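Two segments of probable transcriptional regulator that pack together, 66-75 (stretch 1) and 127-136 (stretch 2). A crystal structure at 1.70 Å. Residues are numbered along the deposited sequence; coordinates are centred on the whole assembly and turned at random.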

# COMPACT_ATOMS: atom_id res chain seq x y z
N TYR A 66 -13.11 8.26 -7.36
CA TYR A 66 -12.39 7.40 -8.29
C TYR A 66 -13.35 6.54 -9.13
O TYR A 66 -13.22 6.49 -10.34
CB TYR A 66 -11.30 6.60 -7.57
CG TYR A 66 -10.54 5.64 -8.46
CD1 TYR A 66 -9.62 6.09 -9.42
CD2 TYR A 66 -10.75 4.27 -8.34
CE1 TYR A 66 -8.94 5.21 -10.26
CE2 TYR A 66 -10.04 3.35 -9.16
CZ TYR A 66 -9.13 3.81 -10.12
OH TYR A 66 -8.43 2.93 -10.92
N ALA A 67 -14.34 5.93 -8.49
CA ALA A 67 -15.26 5.07 -9.25
C ALA A 67 -16.03 5.86 -10.31
O ALA A 67 -16.26 5.35 -11.41
CB ALA A 67 -16.22 4.35 -8.31
N ALA A 68 -16.36 7.13 -10.00
CA ALA A 68 -17.09 8.03 -10.92
C ALA A 68 -16.24 8.39 -12.14
O ALA A 68 -16.77 8.47 -13.28
CB ALA A 68 -17.57 9.30 -10.19
N LEU A 69 -14.93 8.57 -11.91
CA LEU A 69 -13.98 8.80 -13.02
C LEU A 69 -14.00 7.61 -13.97
O LEU A 69 -14.06 7.78 -15.20
CB LEU A 69 -12.57 9.03 -12.49
CG LEU A 69 -12.39 10.39 -11.82
CD1 LEU A 69 -10.98 10.51 -11.33
CD2 LEU A 69 -12.73 11.59 -12.75
N LEU A 70 -13.99 6.41 -13.40
CA LEU A 70 -14.00 5.18 -14.22
C LEU A 70 -15.26 5.06 -14.99
O LEU A 70 -15.21 4.74 -16.17
CB LEU A 70 -13.76 3.91 -13.39
CG LEU A 70 -12.39 3.91 -12.71
CD1 LEU A 70 -12.26 2.50 -12.03
CD2 LEU A 70 -11.17 4.20 -13.60
N GLU A 71 -16.38 5.31 -14.33
CA GLU A 71 -17.69 5.25 -15.00
C GLU A 71 -17.73 6.20 -16.18
O GLU A 71 -18.06 5.77 -17.30
CB GLU A 71 -18.83 5.48 -13.99
CG GLU A 71 -20.21 5.65 -14.66
CD GLU A 71 -20.84 4.36 -15.21
OE1 GLU A 71 -20.40 3.25 -14.83
OE2 GLU A 71 -21.81 4.48 -16.00
N ALA A 72 -17.28 7.44 -15.98
CA ALA A 72 -17.25 8.42 -17.08
C ALA A 72 -16.34 7.94 -18.21
O ALA A 72 -16.67 8.04 -19.39
CB ALA A 72 -16.80 9.80 -16.57
N GLY A 73 -15.19 7.42 -17.85
CA GLY A 73 -14.21 7.01 -18.84
C GLY A 73 -14.57 5.74 -19.61
O GLY A 73 -14.28 5.65 -20.80
N PHE A 74 -15.14 4.75 -18.94
CA PHE A 74 -15.42 3.46 -19.61
C PHE A 74 -16.30 3.72 -20.81
O PHE A 74 -16.06 3.14 -21.89
CB PHE A 74 -16.07 2.48 -18.65
CG PHE A 74 -15.11 1.90 -17.61
CD1 PHE A 74 -13.79 1.61 -17.93
CD2 PHE A 74 -15.59 1.54 -16.33
CE1 PHE A 74 -12.91 1.07 -16.97
CE2 PHE A 74 -14.72 0.95 -15.36
CZ PHE A 74 -13.39 0.72 -15.68
N ALA A 75 -17.24 4.65 -20.63
CA ALA A 75 -18.17 5.05 -21.70
C ALA A 75 -17.49 5.50 -23.01
O ALA A 75 -18.01 5.22 -24.08
CB ALA A 75 -19.15 6.10 -21.18
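Stretch 2 (127-136) AHFARIHAAL

Stretch 2 is helical throughout, as is stretch 1, and both helices extend beyond the residues given here. Its phi/psi values stay close to -65/-40 for most of its length, drifting to -93/-20 at Leu-136, and i-to-i+4 hydrogen bonds such as Ala-135 N to Arg-131 O (2.9 Å) confirm the alpha-helical repeat. The two helices run in nearly the same direction: their N-to-C axes differ by 25° (signed crossing angle 25°) and approach to 10.7 Å. The register follows from the nearest CA pairs: Ala-67 CA lies 6.2 Å from His-128 CA, Leu-70 CA 8.0 Å from Ile-132 CA, Glu-71 CA 7.9 Å from Arg-131 CA, and Phe-74 CA 6.8 Å from Ala-135 CA.

The two shortest CA separations each pair an alanine with an aromatic ring. Ala-67 CB sits over a face of the His-128 imidazole, 3.6 Å from its centroid and 20° off the normal, with His-128 CD2 at 3.4 Å. Farther along, the partners exchange helices: Ala-135 CB lies 3.5 Å from the Phe-74 ring centroid and only 2° off the normal, an almost ideal CH-pi placement. Ile-132 CG1 meets the edge of the same ring, 4.1 Å from Phe-74 CZ, while Ile-132 CD1 reaches Leu-70 CD1 at 3.8 Å.

Arg-131, with chi1 t and chi2 p, donates from NE to Glu-71 OE1 at 2.9 Å and 150°, a hydrogen bond within a salt bridge. The carboxylate oxygen lies near the guanidinium plane, whereas Phe-74 CD2 lies over one guanidinium face. Water 1 adds a bridge, donating to Glu-71 O (2.7 Å) and accepting from Arg-131 NH2 (2.8 Å). Together the stretches bury 375 Å², both sides summed.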

# COMPACT_ATOMS: atom_id res chain seq x y z
N ALA A 127 -19.85 -2.94 -5.74
CA ALA A 127 -20.36 -2.27 -6.94
C ALA A 127 -19.19 -1.82 -7.82
O ALA A 127 -19.22 -1.95 -9.04
CB ALA A 127 -21.23 -1.05 -6.58
N HIS A 128 -18.15 -1.31 -7.17
CA HIS A 128 -16.98 -0.77 -7.93
C HIS A 128 -16.28 -1.87 -8.68
O HIS A 128 -16.03 -1.73 -9.89
CB HIS A 128 -16.03 -0.01 -7.00
CG HIS A 128 -16.67 1.15 -6.33
ND1 HIS A 128 -16.17 1.72 -5.17
CD2 HIS A 128 -17.80 1.84 -6.63
CE1 HIS A 128 -16.95 2.73 -4.81
NE2 HIS A 128 -17.95 2.82 -5.67
N PHE A 129 -16.04 -2.98 -7.99
CA PHE A 129 -15.38 -4.16 -8.58
C PHE A 129 -16.23 -4.68 -9.73
O PHE A 129 -15.72 -5.08 -10.77
CB PHE A 129 -15.20 -5.28 -7.54
CG PHE A 129 -15.14 -6.65 -8.14
CD1 PHE A 129 -13.94 -7.17 -8.62
CD2 PHE A 129 -16.30 -7.43 -8.28
CE1 PHE A 129 -13.88 -8.41 -9.21
CE2 PHE A 129 -16.25 -8.68 -8.87
CZ PHE A 129 -15.02 -9.18 -9.33
N ALA A 130 -17.53 -4.71 -9.53
CA ALA A 130 -18.40 -5.26 -10.55
C ALA A 130 -18.38 -4.48 -11.85
O ALA A 130 -18.39 -5.06 -12.94
CB ALA A 130 -19.81 -5.42 -10.02
N ARG A 131 -18.29 -3.15 -11.73
CA ARG A 131 -18.25 -2.30 -12.91
C ARG A 131 -16.92 -2.51 -13.66
O ARG A 131 -16.87 -2.55 -14.90
CB ARG A 131 -18.43 -0.83 -12.47
CG ARG A 131 -18.31 0.16 -13.61
CD ARG A 131 -19.46 -0.05 -14.62
NE ARG A 131 -19.45 0.74 -15.86
CZ ARG A 131 -18.97 0.28 -17.02
NH1 ARG A 131 -18.39 -0.92 -17.05
NH2 ARG A 131 -19.04 1.03 -18.13
N ILE A 132 -15.82 -2.58 -12.92
CA ILE A 132 -14.52 -2.81 -13.54
C ILE A 132 -14.48 -4.19 -14.21
O ILE A 132 -14.07 -4.33 -15.39
CB ILE A 132 -13.39 -2.67 -12.53
CG1 ILE A 132 -13.32 -1.21 -12.02
CG2 ILE A 132 -12.05 -3.08 -13.15
CD1 ILE A 132 -12.31 -1.08 -10.86
N HIS A 133 -14.98 -5.20 -13.51
CA HIS A 133 -15.04 -6.55 -14.10
C HIS A 133 -15.85 -6.56 -15.39
O HIS A 133 -15.41 -7.11 -16.40
CB HIS A 133 -15.55 -7.58 -13.09
CG HIS A 133 -15.38 -9.00 -13.54
ND1 HIS A 133 -16.26 -9.61 -14.42
CD2 HIS A 133 -14.43 -9.92 -13.26
CE1 HIS A 133 -15.85 -10.85 -14.66
NE2 HIS A 133 -14.73 -11.06 -13.97
N ALA A 134 -17.00 -5.86 -15.40
CA ALA A 134 -17.81 -5.77 -16.63
C ALA A 134 -17.09 -5.04 -17.74
O ALA A 134 -17.18 -5.46 -18.90
CB ALA A 134 -19.17 -5.12 -16.33
N ALA A 135 -16.32 -4.00 -17.40
CA ALA A 135 -15.58 -3.24 -18.42
C ALA A 135 -14.46 -4.04 -19.09
O ALA A 135 -14.05 -3.75 -20.21
CB ALA A 135 -15.00 -1.95 -17.81
N LEU A 136 -13.88 -4.98 -18.35
CA LEU A 136 -12.72 -5.71 -18.85
C LEU A 136 -13.10 -6.99 -19.54
O LEU A 136 -12.29 -7.54 -20.28
CB LEU A 136 -11.79 -6.03 -17.66
CG LEU A 136 -11.13 -4.81 -17.02
CD1 LEU A 136 -10.48 -5.16 -15.70
CD2 LEU A 136 -10.12 -4.17 -18.01
O HOH W 1 -19.63 3.72 -18.22